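Local coordinates for protein 2-pyrone-4,6-dicarboxylic acid hydrolase, putative (Pseudomonas putida, PDB 2FFI) that is a TIM-barrel protein that probably hydrolyses the lactone ring of 2-pyrone-4,6-dicarboxylate, at residues Ala14-Ala19 and Leu231-Asp236; Pro36-Pro41 and Asp236-Gln241. All coordinates share one frame; numbering follows the deposited sequence.

Interaction 1: residues Ala14-Ala19 and Leu231-Asp236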
loop_
_atom_site.group_PDB
_atom_site.type_symbol
_atom_site.label_atom_id
_atom_site.label_comp_id
_atom_site.label_asym_id
_atom_site.label_seq_id
_atom_site.Cartn_x
_atom_site.Cartn_y
_atom_site.Cartn_z
ATOM N N ALA A 14 -7.116 7.084 13.891
ATOM C CA ALA A 14 -7.271 6.217 12.716
ATOM C C ALA A 14 -6.029 6.293 11.838
ATOM O O ALA A 14 -5.395 7.346 11.751
ATOM C CB ALA A 14 -8.510 6.594 11.919
ATOM N N ILE A 15 -5.696 5.178 11.179
ATOM C CA ILE A 15 -4.501 5.093 10.328
ATOM C C ILE A 15 -4.717 4.833 8.840
ATOM O O ILE A 15 -5.291 3.819 8.451
ATOM C CB ILE A 15 -3.535 3.991 10.806
ATOM C CG1 ILE A 15 -3.174 4.188 12.286
ATOM C CG2 ILE A 15 -2.281 4.019 9.941
ATOM C CD1 ILE A 15 -2.519 2.965 12.936
ATOM N N ASP A 16 -4.220 5.754 8.017
ATOM C CA ASP A 16 -4.303 5.653 6.552
ATOM C C ASP A 16 -3.085 4.897 6.027
ATOM O O ASP A 16 -1.973 5.386 6.144
ATOM C CB ASP A 16 -4.319 7.060 5.913
ATOM C CG ASP A 16 -4.085 7.033 4.399
ATOM O OD1 ASP A 16 -3.963 8.136 3.803
ATOM O OD2 ASP A 16 -4.033 5.922 3.801
ATOM N N SER A 17 -3.275 3.717 5.452
ATOM C CA SER A 17 -2.130 2.994 4.906
ATOM C C SER A 17 -2.083 3.308 3.413
ATOM O O SER A 17 -3.114 3.456 2.779
ATOM C CB SER A 17 -2.261 1.483 5.140
ATOM O OG SER A 17 -3.406 0.952 4.503
ATOM N N HIS A 18 -0.893 3.454 2.857
ATOM C CA HIS A 18 -0.750 3.758 1.426
ATOM C C HIS A 18 -1.124 5.192 1.009
ATOM O O HIS A 18 -2.288 5.573 0.985
ATOM C CB HIS A 18 -1.561 2.766 0.586
ATOM C CG HIS A 18 -0.961 2.493 -0.754
ATOM N ND1 HIS A 18 -0.965 3.417 -1.776
ATOM C CD2 HIS A 18 -0.324 1.401 -1.236
ATOM C CE1 HIS A 18 -0.359 2.904 -2.832
ATOM N NE2 HIS A 18 0.039 1.682 -2.530
ATOM N N ALA A 19 -0.112 5.971 0.656
ATOM C CA ALA A 19 -0.290 7.352 0.225
ATOM C C ALA A 19 1.062 7.869 -0.298
ATOM O O ALA A 19 2.111 7.360 0.089
ATOM C CB ALA A 19 -0.777 8.199 1.396
ATOM N N LEU A 231 -6.852 -7.069 6.686
ATOM C CA LEU A 231 -7.320 -6.110 5.699
ATOM C C LEU A 231 -7.230 -4.688 6.255
ATOM O O LEU A 231 -7.658 -4.426 7.378
ATOM C CB LEU A 231 -8.756 -6.427 5.303
ATOM C CG LEU A 231 -8.938 -7.627 4.364
ATOM C CD1 LEU A 231 -8.528 -8.877 5.074
ATOM C CD2 LEU A 231 -10.396 -7.756 3.915
HETATM N N MSE A 232 -6.663 -3.772 5.476
HETATM C CA MSE A 232 -6.540 -2.387 5.917
HETATM C C MSE A 232 -6.907 -1.425 4.797
HETATM O O MSE A 232 -6.664 -1.704 3.622
HETATM C CB MSE A 232 -5.119 -2.090 6.381
HETATM C CG MSE A 232 -4.118 -1.997 5.264
HETATM SE SE MSE A 232 -2.355 -2.455 5.889
HETATM C CE MSE A 232 -2.261 -4.193 5.093
ATOM N N TRP A 233 -7.481 -0.287 5.167
ATOM C CA TRP A 233 -7.887 0.710 4.183
ATOM C C TRP A 233 -6.815 1.719 3.815
ATOM O O TRP A 233 -6.074 2.197 4.671
ATOM C CB TRP A 233 -9.107 1.486 4.684
ATOM C CG TRP A 233 -9.533 2.601 3.764
ATOM C CD1 TRP A 233 -10.407 2.516 2.716
ATOM C CD2 TRP A 233 -9.112 3.981 3.830
ATOM N NE1 TRP A 233 -10.557 3.761 2.131
ATOM C CE2 TRP A 233 -9.781 4.672 2.797
ATOM C CE3 TRP A 233 -8.234 4.697 4.664
ATOM C CZ2 TRP A 233 -9.609 6.040 2.577
ATOM C CZ3 TRP A 233 -8.057 6.070 4.440
ATOM C CH2 TRP A 233 -8.747 6.724 3.406
ATOM N N GLY A 234 -6.759 2.058 2.533
ATOM C CA GLY A 234 -5.807 3.052 2.066
ATOM C C GLY A 234 -6.508 4.156 1.288
ATOM O O GLY A 234 -7.546 3.919 0.693
ATOM N N SER A 235 -5.975 5.368 1.296
ATOM C CA SER A 235 -6.622 6.429 0.548
ATOM C C SER A 235 -6.025 6.459 -0.860
ATOM O O SER A 235 -6.717 6.746 -1.844
ATOM C CB SER A 235 -6.401 7.778 1.230
ATOM O OG SER A 235 -5.019 8.092 1.327
ATOM N N ASP A 236 -4.732 6.169 -0.946
ATOM C CA ASP A 236 -4.021 6.157 -2.219
ATOM C C ASP A 236 -3.808 7.561 -2.759
ATOM O O ASP A 236 -3.525 7.749 -3.941
ATOM C CB ASP A 236 -4.777 5.333 -3.258
ATOM C CG ASP A 236 -3.917 4.990 -4.440
ATOM O OD1 ASP A 236 -4.463 4.703 -5.523
ATOM O OD2 ASP A 236 -2.680 4.997 -4.271
#
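Asp16 and Ser235 meet through both oxygens of the carboxylate. Ser235 OG donates to Asp16 OD1 at 2.7 Å, on the syn side and 31° out of the carboxylate plane, while Ser235 N reaches Asp16 OD2 at 3.2 Å from above that plane. Asp16 CG lies anti to the backbone N, and the carboxylate it carries meets Ser235. Trp233 O accepts twice from Ser17. Ser17 N approaches in the carbonyl plane at 3.3 Å with a nearly straight N-H...O bond, whereas Ser17 OG, at 2.9 Å from Trp233 O, sits well above the plane. The same hydroxyl packs against CG of selenomethionine Met232. Further along, Asp236 N donates to His18 O at 3.2 Å, and the two side chains run side by side in the same direction, ring and carboxylate planes 73° apart, with Asp236 OD2 3.4 Å from His18 ND1.

These bonds join the segments that carry strands 15-16 and 231-234, the first and last strands of the TIM barrel, and thus help close its ring. The segments run in broadly the same direction, 34° apart. In amidohydrolases the C-terminal end of the barrel strands carries the active site, and His18 and His20 match the HxH motif typical of the family, consistent with a catalytic pocket here.

The second shell holds the polar groups in place. Asp16 OD1 also bonds Tyr45 OH, so two hydroxyls grip one oxygen. Asp236 OD1 forms a salt bridge with Arg203 NE, and a phosphate ion lies close to the Asp236 side chain. Trp233 packs toward helices 248-258 and 262-276, its ring stacking on Phe54 and meeting Phe255 edge-to-face.

Interaction 2: residues Pro36-Pro41 and Asp236-Gln241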
loop_
_atom_site.group_PDB
_atom_site.type_symbol
_atom_site.label_atom_id
_atom_site.label_comp_id
_atom_site.label_asym_id
_atom_site.label_seq_id
_atom_site.Cartn_x
_atom_site.Cartn_y
_atom_site.Cartn_z
ATOM N N PRO A 36 4.773 13.587 -13.188
ATOM C CA PRO A 36 4.908 14.676 -12.229
ATOM C C PRO A 36 4.415 16.016 -12.763
ATOM O O PRO A 36 4.988 16.575 -13.707
ATOM C CB PRO A 36 6.402 14.692 -11.978
ATOM C CG PRO A 36 6.930 14.519 -13.382
ATOM C CD PRO A 36 5.972 13.519 -14.045
ATOM N N ASN A 37 3.362 16.548 -12.159
ATOM C CA ASN A 37 2.857 17.835 -12.612
ATOM C C ASN A 37 2.378 18.718 -11.468
ATOM O O ASN A 37 2.790 19.878 -11.350
ATOM C CB ASN A 37 1.728 17.634 -13.621
ATOM C CG ASN A 37 1.128 18.941 -14.069
ATOM O OD1 ASN A 37 0.132 19.395 -13.514
ATOM N ND2 ASN A 37 1.753 19.578 -15.051
ATOM N N TYR A 38 1.493 18.172 -10.641
ATOM C CA TYR A 38 0.982 18.912 -9.502
ATOM C C TYR A 38 1.880 18.638 -8.305
ATOM O O TYR A 38 2.804 17.821 -8.370
ATOM C CB TYR A 38 -0.451 18.499 -9.195
ATOM C CG TYR A 38 -0.608 17.020 -9.019
ATOM C CD1 TYR A 38 -0.388 16.417 -7.783
ATOM C CD2 TYR A 38 -0.949 16.213 -10.099
ATOM C CE1 TYR A 38 -0.504 15.040 -7.626
ATOM C CE2 TYR A 38 -1.065 14.837 -9.960
ATOM C CZ TYR A 38 -0.841 14.257 -8.722
ATOM O OH TYR A 38 -0.944 12.897 -8.588
ATOM N N ASP A 39 1.599 19.326 -7.208
ATOM C CA ASP A 39 2.398 19.195 -6.004
ATOM C C ASP A 39 1.629 18.498 -4.891
ATOM O O ASP A 39 0.479 18.839 -4.615
ATOM C CB ASP A 39 2.854 20.589 -5.560
ATOM C CG ASP A 39 3.979 20.543 -4.552
ATOM O OD1 ASP A 39 4.593 21.601 -4.284
ATOM O OD2 ASP A 39 4.244 19.444 -4.024
ATOM N N ALA A 40 2.269 17.518 -4.256
ATOM C CA ALA A 40 1.649 16.757 -3.166
ATOM C C ALA A 40 2.508 16.867 -1.912
ATOM O O ALA A 40 2.993 15.869 -1.387
ATOM C CB ALA A 40 1.491 15.290 -3.573
ATOM N N PRO A 41 2.694 18.094 -1.404
ATOM C CA PRO A 41 3.510 18.302 -0.204
ATOM C C PRO A 41 2.951 17.620 1.051
ATOM O O PRO A 41 1.761 17.315 1.138
ATOM C CB PRO A 41 3.549 19.823 -0.083
ATOM C CG PRO A 41 2.196 20.224 -0.558
ATOM C CD PRO A 41 1.989 19.335 -1.779
ATOM N N ASP A 236 -4.732 6.169 -0.946
ATOM C CA ASP A 236 -4.021 6.157 -2.219
ATOM C C ASP A 236 -3.808 7.561 -2.759
ATOM O O ASP A 236 -3.525 7.749 -3.941
ATOM C CB ASP A 236 -4.777 5.333 -3.258
ATOM C CG ASP A 236 -3.917 4.990 -4.440
ATOM O OD1 ASP A 236 -4.463 4.703 -5.523
ATOM O OD2 ASP A 236 -2.680 4.997 -4.271
ATOM N N TRP A 237 -3.970 8.540 -1.878
ATOM C CA TRP A 237 -3.811 9.949 -2.215
ATOM C C TRP A 237 -2.389 10.144 -2.753
ATOM O O TRP A 237 -1.470 9.435 -2.349
ATOM C CB TRP A 237 -4.012 10.781 -0.944
ATOM C CG TRP A 237 -3.972 12.263 -1.155
ATOM C CD1 TRP A 237 -5.020 13.065 -1.492
ATOM C CD2 TRP A 237 -2.835 13.118 -1.030
ATOM N NE1 TRP A 237 -4.613 14.359 -1.580
ATOM C CE2 TRP A 237 -3.275 14.428 -1.306
ATOM C CE3 TRP A 237 -1.487 12.906 -0.720
ATOM C CZ2 TRP A 237 -2.412 15.537 -1.273
ATOM C CZ3 TRP A 237 -0.623 14.006 -0.687
ATOM C CH2 TRP A 237 -1.095 15.307 -0.967
ATOM N N PRO A 238 -2.183 11.114 -3.660
ATOM C CA PRO A 238 -3.183 12.038 -4.194
ATOM C C PRO A 238 -4.020 11.429 -5.319
ATOM O O PRO A 238 -4.658 12.151 -6.088
ATOM C CB PRO A 238 -2.332 13.193 -4.662
ATOM C CG PRO A 238 -1.149 12.491 -5.216
ATOM C CD PRO A 238 -0.843 11.441 -4.184
ATOM N N HIS A 239 -4.024 10.100 -5.386
ATOM C CA HIS A 239 -4.761 9.370 -6.411
ATOM C C HIS A 239 -4.183 9.749 -7.778
ATOM O O HIS A 239 -4.756 10.568 -8.489
ATOM C CB HIS A 239 -6.254 9.727 -6.354
ATOM C CG HIS A 239 -6.783 9.900 -4.965
ATOM N ND1 HIS A 239 -6.768 11.114 -4.312
ATOM C CD2 HIS A 239 -7.291 9.006 -4.083
ATOM C CE1 HIS A 239 -7.240 10.959 -3.088
ATOM N NE2 HIS A 239 -7.564 9.691 -2.924
ATOM N N THR A 240 -3.047 9.158 -8.140
ATOM C CA THR A 240 -2.414 9.465 -9.426
ATOM C C THR A 240 -3.181 8.851 -10.601
ATOM O O THR A 240 -3.669 7.727 -10.506
ATOM C CB THR A 240 -0.906 9.018 -9.462
ATOM O OG1 THR A 240 -0.787 7.710 -8.906
ATOM C CG2 THR A 240 -0.016 9.994 -8.671
ATOM N N GLN A 241 -3.285 9.615 -11.693
ATOM C CA GLN A 241 -4.000 9.222 -12.923
ATOM C C GLN A 241 -5.517 9.250 -12.736
ATOM O O GLN A 241 -6.277 8.786 -13.581
ATOM C CB GLN A 241 -3.531 7.832 -13.399
ATOM C CG GLN A 241 -2.336 7.886 -14.352
ATOM C CD GLN A 241 -1.339 6.747 -14.150
ATOM O OE1 GLN A 241 -1.598 5.599 -14.523
ATOM N NE2 GLN A 241 -0.193 7.064 -13.541
#
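Edge atoms of the Tyr38 ring meet Pro238 and Thr240: Pro238 CG lies near the ring plane, 3.6 Å from Tyr38 CE1, and Thr240 CG2 approaches the ring edge at the hydroxyl. The Trp237 indole has Pro238 CB over the centre of one face, 3.6 Å above the plane, and Ala40 CB stands obliquely to it, 3.7 Å from Trp237 CH2. The contact joins two loops of the TIM barrel, one leading into helix 42-51, with Pro41 as its N-cap, the other following strand 231-234. It is largely apolar, with no hydrogen bond between the segments.

Within the second loop the peptide bond before Pro238 is cis and His239 N donates to Asp236 O at 2.8 Å, so residues 236-239 form a type VI (cis-proline) beta turn. Trp237 CG is anti to the backbone N (chi1 -176°), and the six-membered end of its indole meets Ala40, while its ring also meets that of Tyr45.

Tyr38 crosses Thr240 at about a right angle, and its OH is hydrogen-bonded to Glu243 OE1, the same carboxylate oxygen that accepts from Gln241 N.

How the interactions relate
Interaction 1 and interaction 2 have centres 16 Å apart and share Asp236, between strand 231-234 and helix 248-258. Along the chain the segments alternate, 14-19, 36-41, 231-236, 236-241, so both contacts tie the N-terminal part of the barrel to its last strand and following loop. The first lies about 7 Å from the centre of the chain and is buried; the second, about 15 Å from it, is partly buried. Packing of Ala19 CB against Trp237 O, 4.0 Å apart, bridges them. Bound phosphate near Asp236 and near Thr240, probably from the crystallisation liquor, may mark a pocket.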